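Local coordinates for protein transcriptional regulator, GntR family (Thermotoga maritima, PDB 3SXM) that probably binds specific regulatory DNA to control transcription as a GntR-family regulator, this chain being its metal-binding FCD domain without bound metal, at residues 91-96 with 130-135; 38-43 with 105-110; 16-21 with 77-82. The protein carries 3 engineered substitutions. One frame throughout, in Å; residues are numbered along the deposited sequence.

Contact 1: 91-96 with 130-135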
loop_
_atom_site.group_PDB
_atom_site.type_symbol
_atom_site.label_atom_id
_atom_site.label_comp_id
_atom_site.label_asym_id
_atom_site.label_seq_id
_atom_site.Cartn_x
_atom_site.Cartn_y
_atom_site.Cartn_z
ATOM N N HIS A 91 -8.248 -14.696 -13.556
ATOM C CA HIS A 91 -8.750 -15.619 -14.575
ATOM C C HIS A 91 -7.706 -16.632 -15.097
ATOM O O HIS A 91 -8.026 -17.544 -15.893
ATOM C CB HIS A 91 -9.366 -14.841 -15.738
ATOM C CG HIS A 91 -10.733 -14.318 -15.461
ATOM N ND1 HIS A 91 -10.997 -13.132 -14.801
ATOM C CD2 HIS A 91 -11.942 -14.860 -15.758
ATOM C CE1 HIS A 91 -12.307 -12.980 -14.688
ATOM N NE2 HIS A 91 -12.895 -13.994 -15.283
ATOM N N LEU A 92 -6.479 -16.548 -14.607
ATOM C CA LEU A 92 -5.427 -17.452 -15.066
ATOM C C LEU A 92 -5.599 -18.799 -14.512
ATOM O O LEU A 92 -5.138 -19.768 -15.126
ATOM C CB LEU A 92 -4.030 -16.958 -14.665
ATOM C CG LEU A 92 -3.589 -15.711 -15.408
ATOM C CD1 LEU A 92 -2.227 -15.220 -14.822
ATOM C CD2 LEU A 92 -3.502 -15.899 -16.929
ATOM N N ASN A 93 -6.241 -18.935 -13.373
ATOM C CA ASN A 93 -6.370 -20.222 -12.722
ATOM C C ASN A 93 -7.658 -20.276 -11.946
ATOM O O ASN A 93 -7.905 -19.449 -11.172
ATOM C CB ASN A 93 -5.189 -20.444 -11.800
ATOM C CG ASN A 93 -5.168 -21.831 -11.178
ATOM O OD1 ASN A 93 -5.114 -21.978 -9.986
ATOM N ND2 ASN A 93 -5.172 -22.820 -11.989
ATOM N N GLU A 94 -8.461 -21.301 -12.169
ATOM C CA GLU A 94 -9.760 -21.462 -11.516
ATOM C C GLU A 94 -9.705 -22.188 -10.189
ATOM O O GLU A 94 -9.386 -23.376 -10.148
ATOM C CB GLU A 94 -10.601 -22.350 -12.440
ATOM C CG GLU A 94 -11.976 -22.699 -11.941
ATOM C CD GLU A 94 -12.007 -23.911 -11.030
ATOM O OE1 GLU A 94 -11.703 -25.040 -11.504
ATOM O OE2 GLU A 94 -12.395 -23.747 -9.849
ATOM N N ARG A 95 -10.016 -21.472 -9.115
ATOM C CA ARG A 95 -9.960 -22.049 -7.778
ATOM C C ARG A 95 -11.260 -21.946 -7.007
ATOM O O ARG A 95 -11.222 -21.899 -5.771
ATOM C CB ARG A 95 -8.764 -21.316 -7.172
ATOM C CG ARG A 95 -8.159 -21.941 -6.013
ATOM C CD ARG A 95 -6.911 -21.139 -5.649
ATOM N NE ARG A 95 -6.404 -21.647 -4.401
ATOM C CZ ARG A 95 -6.623 -21.074 -3.218
ATOM N NH1 ARG A 95 -7.405 -19.999 -3.119
ATOM N NH2 ARG A 95 -6.058 -21.625 -2.168
ATOM N N TYR A 96 -12.395 -21.820 -7.677
ATOM C CA TYR A 96 -13.640 -21.375 -7.014
ATOM C C TYR A 96 -13.979 -21.911 -5.623
ATOM O O TYR A 96 -14.251 -21.163 -4.673
ATOM C CB TYR A 96 -14.829 -21.630 -7.973
ATOM C CG TYR A 96 -14.673 -21.082 -9.359
ATOM C CD1 TYR A 96 -14.197 -19.812 -9.592
ATOM C CD2 TYR A 96 -14.994 -21.849 -10.450
ATOM C CE1 TYR A 96 -14.045 -19.304 -10.865
ATOM C CE2 TYR A 96 -14.843 -21.359 -11.749
ATOM C CZ TYR A 96 -14.363 -20.080 -11.948
ATOM O OH TYR A 96 -14.188 -19.567 -13.222
ATOM N N GLU A 130 -1.604 -16.872 -5.432
ATOM C CA GLU A 130 -0.347 -16.648 -6.117
ATOM C C GLU A 130 0.349 -17.976 -6.392
ATOM O O GLU A 130 0.747 -18.237 -7.538
ATOM C CB GLU A 130 0.552 -15.734 -5.283
ATOM C CG GLU A 130 1.892 -15.436 -5.897
ATOM C CD GLU A 130 2.695 -14.524 -5.018
ATOM O OE1 GLU A 130 2.675 -14.698 -3.777
ATOM O OE2 GLU A 130 3.277 -13.581 -5.552
ATOM N N ALA A 131 0.528 -18.774 -5.360
ATOM C CA ALA A 131 1.283 -20.003 -5.472
ATOM C C ALA A 131 0.621 -20.932 -6.474
ATOM O O ALA A 131 1.314 -21.593 -7.275
ATOM C CB ALA A 131 1.439 -20.661 -4.095
ATOM N N GLU A 132 -0.700 -21.029 -6.421
ATOM C CA GLU A 132 -1.390 -21.965 -7.292
ATOM C C GLU A 132 -1.377 -21.472 -8.723
ATOM O O GLU A 132 -1.291 -22.265 -9.668
ATOM C CB GLU A 132 -2.838 -22.145 -6.814
ATOM C CG GLU A 132 -3.015 -22.882 -5.581
ATOM C CD GLU A 132 -3.840 -24.138 -5.826
ATOM O OE1 GLU A 132 -3.591 -25.152 -5.145
ATOM O OE2 GLU A 132 -4.723 -24.114 -6.715
ATOM N N THR A 133 -1.429 -20.161 -8.941
ATOM C CA THR A 133 -1.367 -19.623 -10.264
ATOM C C THR A 133 0.011 -19.886 -10.871
ATOM O O THR A 133 0.118 -20.342 -12.014
ATOM C CB THR A 133 -1.691 -18.094 -10.213
ATOM O OG1 THR A 133 -3.012 -17.937 -9.688
ATOM C CG2 THR A 133 -1.652 -17.455 -11.570
ATOM N N ILE A 134 1.070 -19.705 -10.090
ATOM C CA ILE A 134 2.412 -19.975 -10.578
ATOM C C ILE A 134 2.594 -21.481 -10.865
ATOM O O ILE A 134 3.255 -21.859 -11.854
ATOM C CB ILE A 134 3.470 -19.445 -9.582
ATOM C CG1 ILE A 134 3.359 -17.906 -9.490
ATOM C CG2 ILE A 134 4.897 -19.866 -10.039
ATOM C CD1 ILE A 134 3.438 -17.224 -10.792
ATOM N N LYS A 135 2.060 -22.319 -9.993
ATOM C CA LYS A 135 2.219 -23.788 -10.120
ATOM C C LYS A 135 1.574 -24.269 -11.396
ATOM O O LYS A 135 1.971 -25.311 -11.957
ATOM C CB LYS A 135 1.541 -24.477 -8.936
ATOM C CG LYS A 135 1.578 -26.011 -8.953
ATOM C CD LYS A 135 0.913 -26.593 -7.694
ATOM C CE LYS A 135 1.057 -28.130 -7.675
ATOM N NZ LYS A 135 0.766 -28.680 -6.320
HETATM O O HOH W 1 -3.840 -23.825 -2.199
#
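Arg-95 sends CG anti to its backbone N (chi1 -161°) and runs on extended as far as NE, while Glu-132 on the facing helix bends at chi2 (-119°), which places CD on the side of Arg-95. The two side chains cross at about a right angle, with guanidinium and carboxylate planes 63° apart. OE2 of Glu-132 lies at the edge of the guanidinium, near its plane, 3.8 Å from NE of Arg-95, a long salt bridge. The second carboxylate oxygen is reached through water: it accepts from NH2 of Arg-95 at 3.1 Å and donates to OE1 of Glu-132 at 3.2 Å. The remaining nitrogen, NH1, is hydrogen-bonded to OG of Ser-99 and forms a salt bridge with OE1 of Glu-102, both on helix 96-111, for which Arg-95 is the N-cap residue. Earlier in the segment, Asn-93 and Leu-92 meet the helix by van der Waals contact. Asn-93 sets its CB 3.9 Å from OG1 of Thr-133, a hydroxyl hydrogen-bonded to the carbonyl of Val-129. The amide OD1 of Asn-93 rests 3.9 Å from CB of Glu-132. CB of Leu-92 lies 3.9 Å from CG2 of Thr-133. With an alanine in place of Arg-95, Glu-132 and Glu-102 would probably lose their cationic mate, and the bridging water would be less firmly fixed. The side chain of Arg-95 also runs within about 4 Å of His-125, a zinc ligand in another structure of this protein. With no direct hydrogen bond joining the two segments, the chemistry implies that the connection between helices 73-90 and 96-111 is held to helix 115-135 by van der Waals touching, one long ion pair and a shared water.

Contact 2: 38-43 with 105-110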
loop_
_atom_site.group_PDB
_atom_site.type_symbol
_atom_site.label_atom_id
_atom_site.label_comp_id
_atom_site.label_asym_id
_atom_site.label_seq_id
_atom_site.Cartn_x
_atom_site.Cartn_y
_atom_site.Cartn_z
ATOM N N GLU A 38 -24.103 -8.827 3.046
ATOM C CA GLU A 38 -24.737 -9.241 1.799
ATOM C C GLU A 38 -23.810 -10.226 1.043
ATOM O O GLU A 38 -24.286 -11.208 0.460
ATOM C CB GLU A 38 -24.973 -8.056 0.881
ATOM C CG GLU A 38 -26.077 -7.144 1.296
ATOM C CD GLU A 38 -26.310 -6.041 0.283
ATOM O OE1 GLU A 38 -25.968 -6.235 -0.910
ATOM O OE2 GLU A 38 -26.847 -4.989 0.687
ATOM N N ILE A 39 -22.526 -9.973 1.082
ATOM C CA ILE A 39 -21.539 -10.855 0.421
ATOM C C ILE A 39 -21.512 -12.171 1.149
ATOM O O ILE A 39 -21.586 -13.219 0.537
ATOM C CB ILE A 39 -20.154 -10.253 0.400
ATOM C CG1 ILE A 39 -20.125 -8.991 -0.499
ATOM C CG2 ILE A 39 -19.124 -11.265 -0.047
ATOM C CD1 ILE A 39 -18.864 -8.147 -0.314
ATOM N N LYS A 40 -21.460 -12.133 2.476
ATOM C CA LYS A 40 -21.498 -13.362 3.288
ATOM C C LYS A 40 -22.732 -14.190 2.928
ATOM O O LYS A 40 -22.636 -15.393 2.832
ATOM C CB LYS A 40 -21.558 -13.017 4.777
ATOM C CG LYS A 40 -21.559 -14.127 5.800
ATOM C CD LYS A 40 -21.918 -13.522 7.173
ATOM C CE LYS A 40 -21.598 -14.443 8.348
ATOM N NZ LYS A 40 -22.582 -15.498 8.561
ATOM N N GLY A 41 -23.885 -13.539 2.752
ATOM C CA GLY A 41 -25.116 -14.206 2.455
ATOM C C GLY A 41 -25.065 -14.927 1.127
ATOM O O GLY A 41 -25.599 -16.044 0.982
ATOM N N GLU A 42 -24.440 -14.265 0.174
ATOM C CA GLU A 42 -24.244 -14.845 -1.178
ATOM C C GLU A 42 -23.427 -16.141 -1.086
ATOM O O GLU A 42 -23.758 -17.160 -1.692
ATOM C CB GLU A 42 -23.471 -13.840 -2.018
ATOM C CG GLU A 42 -23.431 -14.097 -3.485
ATOM C CD GLU A 42 -23.184 -12.803 -4.216
ATOM O OE1 GLU A 42 -22.014 -12.366 -4.243
ATOM O OE2 GLU A 42 -24.168 -12.198 -4.700
ATOM N N ILE A 43 -22.340 -16.077 -0.324
ATOM C CA ILE A 43 -21.443 -17.212 -0.188
ATOM C C ILE A 43 -22.096 -18.333 0.541
ATOM O O ILE A 43 -21.935 -19.496 0.158
ATOM C CB ILE A 43 -20.142 -16.750 0.527
ATOM C CG1 ILE A 43 -19.304 -15.876 -0.405
ATOM C CG2 ILE A 43 -19.343 -17.968 1.001
ATOM C CD1 ILE A 43 -18.098 -15.234 0.264
ATOM N N GLU A 105 -14.439 -17.805 5.495
ATOM C CA GLU A 105 -13.751 -17.784 6.759
ATOM C C GLU A 105 -13.141 -16.426 7.077
ATOM O O GLU A 105 -13.205 -15.989 8.246
ATOM C CB GLU A 105 -12.749 -18.947 6.812
ATOM C CG GLU A 105 -13.532 -20.279 6.859
ATOM C CD GLU A 105 -12.690 -21.515 6.807
ATOM O OE1 GLU A 105 -11.537 -21.491 6.329
ATOM O OE2 GLU A 105 -13.255 -22.542 7.249
ATOM N N LEU A 106 -12.632 -15.768 6.058
ATOM C CA LEU A 106 -12.138 -14.386 6.245
ATOM C C LEU A 106 -13.276 -13.509 6.765
ATOM O O LEU A 106 -13.115 -12.722 7.715
ATOM C CB LEU A 106 -11.607 -13.867 4.921
ATOM C CG LEU A 106 -11.253 -12.378 4.820
ATOM C CD1 LEU A 106 -10.235 -11.984 5.843
ATOM C CD2 LEU A 106 -10.746 -12.085 3.453
ATOM N N ILE A 107 -14.409 -13.566 6.098
ATOM C CA ILE A 107 -15.531 -12.745 6.519
ATOM C C ILE A 107 -15.914 -13.067 7.963
ATOM O O ILE A 107 -16.178 -12.159 8.762
ATOM C CB ILE A 107 -16.685 -12.906 5.593
ATOM C CG1 ILE A 107 -16.338 -12.346 4.223
ATOM C CG2 ILE A 107 -17.904 -12.191 6.153
ATOM C CD1 ILE A 107 -17.329 -12.695 3.156
ATOM N N GLU A 108 -15.930 -14.339 8.351
ATOM C CA GLU A 108 -16.373 -14.664 9.711
ATOM C C GLU A 108 -15.371 -14.142 10.723
ATOM O O GLU A 108 -15.758 -13.681 11.789
ATOM C CB GLU A 108 -16.610 -16.150 9.864
ATOM C CG GLU A 108 -16.933 -16.625 11.272
ATOM C CD GLU A 108 -18.153 -16.030 11.874
ATOM O OE1 GLU A 108 -19.098 -15.748 11.100
ATOM O OE2 GLU A 108 -18.145 -15.851 13.127
ATOM N N ARG A 109 -14.078 -14.152 10.381
ATOM C CA ARG A 109 -13.054 -13.575 11.288
ATOM C C ARG A 109 -13.319 -12.102 11.473
ATOM O O ARG A 109 -13.188 -11.555 12.570
ATOM C CB ARG A 109 -11.635 -13.819 10.772
ATOM C CG ARG A 109 -11.220 -15.310 10.841
ATOM C CD ARG A 109 -9.776 -15.529 10.441
ATOM N NE ARG A 109 -9.454 -16.968 10.319
ATOM C CZ ARG A 109 -8.245 -17.462 10.146
ATOM N NH1 ARG A 109 -7.198 -16.663 10.065
ATOM N NH2 ARG A 109 -8.083 -18.758 10.005
ATOM N N ILE A 110 -13.618 -11.419 10.391
ATOM C CA ILE A 110 -13.929 -9.993 10.448
ATOM C C ILE A 110 -15.161 -9.738 11.333
ATOM O O ILE A 110 -15.114 -8.887 12.281
ATOM C CB ILE A 110 -14.132 -9.367 9.031
ATOM C CG1 ILE A 110 -12.847 -9.457 8.198
ATOM C CG2 ILE A 110 -14.614 -7.929 9.168
ATOM C CD1 ILE A 110 -13.083 -9.108 6.723
#
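Ile-107 carries the apolar part, pushing both of its branches against helix 34-44. Its CD1 sits 3.9 Å from CG2 of Ile-39, the two side chains crossing at about a right angle, and also 3.9 Å from CD1 of Ile-43, which reaches toward it tip to tip. The other branch is placed by the first torsion, which leaves CG2 anti to the backbone N; this methyl lies 4.0 Å from CB of Lys-40. Leu-36, one turn earlier, touches Ile-107 as well, so that the isoleucine enters a hole lined by four residues, as a knob does in knobs-into-holes packing. The charged part is looser. Glu-108, bent at chi2 (60°), brings OE1 to 3.9 Å from CE of Lys-40, whereas NZ of Lys-40 stays 4.3 Å from the same oxygen. That is beyond a salt bridge, and any attraction across this distance is probably weak; NZ also has a long, weak ion pair with Asp-44. The helix axes approach to 10.4 Å with their N-to-C directions 141° apart, roughly antiparallel. Ile-43 also touches His-103, a zinc ligand in another structure of this protein, so the apolar contact borders the metal site of the FCD domain. Ile-39 and Ile-43 also touch helix 51-68 through Arg-61 and Ser-58, and Leu-106 and Ile-110 lean on helix 115-135, so helix 96-111 lies packed between helix 34-44 and helix 115-135.

Contact 3: 16-21 with 77-82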
loop_
_atom_site.group_PDB
_atom_site.type_symbol
_atom_site.label_atom_id
_atom_site.label_comp_id
_atom_site.label_asym_id
_atom_site.label_seq_id
_atom_site.Cartn_x
_atom_site.Cartn_y
_atom_site.Cartn_z
ATOM N N ILE A 16 -1.676 -7.195 -1.815
ATOM C CA ILE A 16 -1.385 -7.379 -0.362
ATOM C C ILE A 16 -1.166 -5.984 0.219
ATOM O O ILE A 16 -1.785 -5.612 1.239
ATOM C CB ILE A 16 -0.211 -8.296 -0.125
ATOM C CG1 ILE A 16 -0.565 -9.766 -0.509
ATOM C CG2 ILE A 16 0.211 -8.237 1.323
ATOM C CD1 ILE A 16 0.595 -10.678 -0.540
ATOM N N MET A 17 -0.292 -5.198 -0.418
ATOM C CA MET A 17 -0.018 -3.812 0.029
ATOM C C MET A 17 -1.308 -3.034 0.278
ATOM O O MET A 17 -1.460 -2.415 1.364
ATOM C CB MET A 17 0.913 -3.106 -0.966
ATOM C CG MET A 17 1.181 -1.626 -0.629
ATOM S SD MET A 17 2.181 -0.831 -1.862
ATOM C CE MET A 17 1.029 -0.758 -3.219
ATOM N N MET A 18 -2.173 -2.958 -0.718
ATOM C CA MET A 18 -3.332 -2.078 -0.652
ATOM C C MET A 18 -4.431 -2.690 0.221
ATOM O O MET A 18 -5.020 -2.019 1.070
ATOM C CB MET A 18 -3.865 -1.775 -2.045
ATOM C CG MET A 18 -2.851 -1.072 -2.945
ATOM S SD MET A 18 -3.444 -0.694 -4.583
ATOM C CE MET A 18 -4.503 0.596 -4.230
ATOM N N GLU A 19 -4.770 -3.954 -0.007
ATOM C CA GLU A 19 -5.921 -4.568 0.696
ATOM C C GLU A 19 -5.652 -4.728 2.179
ATOM O O GLU A 19 -6.532 -4.495 3.005
ATOM C CB GLU A 19 -6.319 -5.882 0.011
ATOM C CG GLU A 19 -6.732 -5.746 -1.419
ATOM C CD GLU A 19 -7.237 -7.056 -1.971
ATOM O OE1 GLU A 19 -7.668 -7.878 -1.130
ATOM O OE2 GLU A 19 -7.253 -7.258 -3.203
ATOM N N VAL A 20 -4.470 -5.180 2.550
ATOM C CA VAL A 20 -4.129 -5.375 3.954
ATOM C C VAL A 20 -4.073 -4.017 4.641
ATOM O O VAL A 20 -4.543 -3.880 5.769
ATOM C CB VAL A 20 -2.830 -6.155 4.142
ATOM C CG1 VAL A 20 -2.338 -6.086 5.609
ATOM C CG2 VAL A 20 -3.006 -7.616 3.660
ATOM N N PHE A 21 -3.489 -2.995 3.993
ATOM C CA PHE A 21 -3.489 -1.673 4.600
ATOM C C PHE A 21 -4.916 -1.260 4.927
ATOM O O PHE A 21 -5.167 -0.709 6.000
ATOM C CB PHE A 21 -2.857 -0.621 3.656
ATOM C CG PHE A 21 -2.824 0.770 4.243
ATOM C CD1 PHE A 21 -1.779 1.157 5.046
ATOM C CD2 PHE A 21 -3.812 1.705 3.973
ATOM C CE1 PHE A 21 -1.684 2.444 5.548
ATOM C CE2 PHE A 21 -3.760 2.956 4.549
ATOM C CZ PHE A 21 -2.706 3.321 5.311
ATOM N N SER A 77 -9.104 4.999 -6.443
ATOM C CA SER A 77 -8.847 5.211 -7.854
ATOM C C SER A 77 -7.650 4.392 -8.317
ATOM O O SER A 77 -7.669 3.876 -9.459
ATOM C CB SER A 77 -8.649 6.720 -8.146
ATOM O OG SER A 77 -7.393 7.197 -7.764
ATOM N N LEU A 78 -6.639 4.192 -7.482
ATOM C CA LEU A 78 -5.472 3.391 -7.879
ATOM C C LEU A 78 -5.883 1.941 -7.988
ATOM O O LEU A 78 -5.452 1.235 -8.915
ATOM C CB LEU A 78 -4.324 3.558 -6.858
ATOM C CG LEU A 78 -3.709 4.960 -6.825
ATOM C CD1 LEU A 78 -2.745 5.003 -5.689
ATOM C CD2 LEU A 78 -2.989 5.277 -8.108
ATOM N N TYR A 79 -6.756 1.496 -7.104
ATOM C CA TYR A 79 -7.200 0.078 -7.144
ATOM C C TYR A 79 -8.047 -0.118 -8.398
ATOM O O TYR A 79 -7.931 -1.164 -9.107
ATOM C CB TYR A 79 -7.984 -0.293 -5.907
ATOM C CG TYR A 79 -8.148 -1.779 -5.685
ATOM C CD1 TYR A 79 -7.132 -2.529 -5.148
ATOM C CD2 TYR A 79 -9.339 -2.381 -5.983
ATOM C CE1 TYR A 79 -7.302 -3.911 -4.891
ATOM C CE2 TYR A 79 -9.507 -3.766 -5.759
ATOM C CZ TYR A 79 -8.498 -4.481 -5.237
ATOM O OH TYR A 79 -8.698 -5.838 -5.027
ATOM N N GLU A 80 -8.896 0.857 -8.729
ATOM C CA GLU A 80 -9.685 0.783 -9.953
ATOM C C GLU A 80 -8.778 0.716 -11.168
ATOM O O GLU A 80 -9.038 -0.030 -12.151
ATOM C CB GLU A 80 -10.556 2.009 -10.017
ATOM C CG GLU A 80 -11.796 1.899 -9.230
ATOM C CD GLU A 80 -12.945 1.370 -10.059
ATOM O OE1 GLU A 80 -12.786 0.286 -10.643
ATOM O OE2 GLU A 80 -13.993 2.048 -10.148
ATOM N N LYS A 81 -7.703 1.511 -11.154
ATOM C CA LYS A 81 -6.775 1.515 -12.275
ATOM C C LYS A 81 -6.131 0.166 -12.542
ATOM O O LYS A 81 -5.931 -0.180 -13.734
ATOM C CB LYS A 81 -5.667 2.561 -12.042
ATOM C CG LYS A 81 -4.621 2.644 -13.147
ATOM C CD LYS A 81 -5.145 3.361 -14.381
ATOM C CE LYS A 81 -4.054 3.511 -15.453
ATOM N NZ LYS A 81 -3.228 4.733 -15.223
ATOM N N ILE A 82 -5.838 -0.560 -11.472
ATOM C CA ILE A 82 -5.189 -1.854 -11.577
ATOM C C ILE A 82 -6.178 -3.004 -11.664
ATOM O O ILE A 82 -5.761 -4.137 -11.776
ATOM C CB ILE A 82 -4.149 -2.120 -10.523
ATOM C CG1 ILE A 82 -4.759 -2.225 -9.126
ATOM C CG2 ILE A 82 -3.038 -1.064 -10.629
ATOM C CD1 ILE A 82 -3.771 -2.692 -8.028
#
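Tyr-79 meets Met-18 and Glu-19 in turn along its length, and can be followed from CB outward. A chi1 of -164° puts CG anti to the backbone N, and the ring extends from there to helix 5-25. At the base, CB is 4.0 Å from CE of Met-18. Further out, CD1 passes 4.2 Å from SD of Met-18, the sulfur lying at the ring edge, near its plane. CE1 comes 4.0 Å from CG of Glu-19, and at the tip OH donates a hydrogen bond of 2.7 Å to OE2 of Glu-19. The hydroxyl meets that oxygen from above the carboxylate plane, 47° out of it, with ring and carboxylate planes 71° apart. OE2 has a second partner in a salt bridge to Arg-15, while OE1 is hydrogen-bonded to ND1 of His-63, so both oxygens of this buried carboxylate are engaged. Met-18 bends at its end to set CE 4.0 Å from CB of Leu-78, and its SD lies 4.0 Å from CD1 of Ile-82. Leu-78 and Ile-82 also pack on Ile-82 and Leu-78 of the second subunit, so this part of helix 73-90 lies in the contact between subunits. Because His-63 binds zinc in another structure of this protein, the arrangement is consistent with a second shell of the FCD-domain metal site, in which Tyr-79 and Arg-15 steady the carboxylate that holds the histidine.

From the N terminus, helix 5-25 comes first, and contact 3 closes when helix 73-90 returns to it at 77-82. Inside that span contact 2 has already opened on helix 34-44; it closes on helix 96-111, after contact 3, so the two cross. Contact 1 opens at 91-96, within the span of contact 2, and closes last on helix 115-135, crossing contact 2 while following contact 3 in series. No two contacts touch, and contacts 2 and 3 sit on opposite sides of the chain's centre. Contact 3 ties the first helix to helix 73-90, contact 2 helix 34-44 to helix 96-111, and contact 1 the loop between helices 73-90 and 96-111 to the last helix of the all-helical FCD domain.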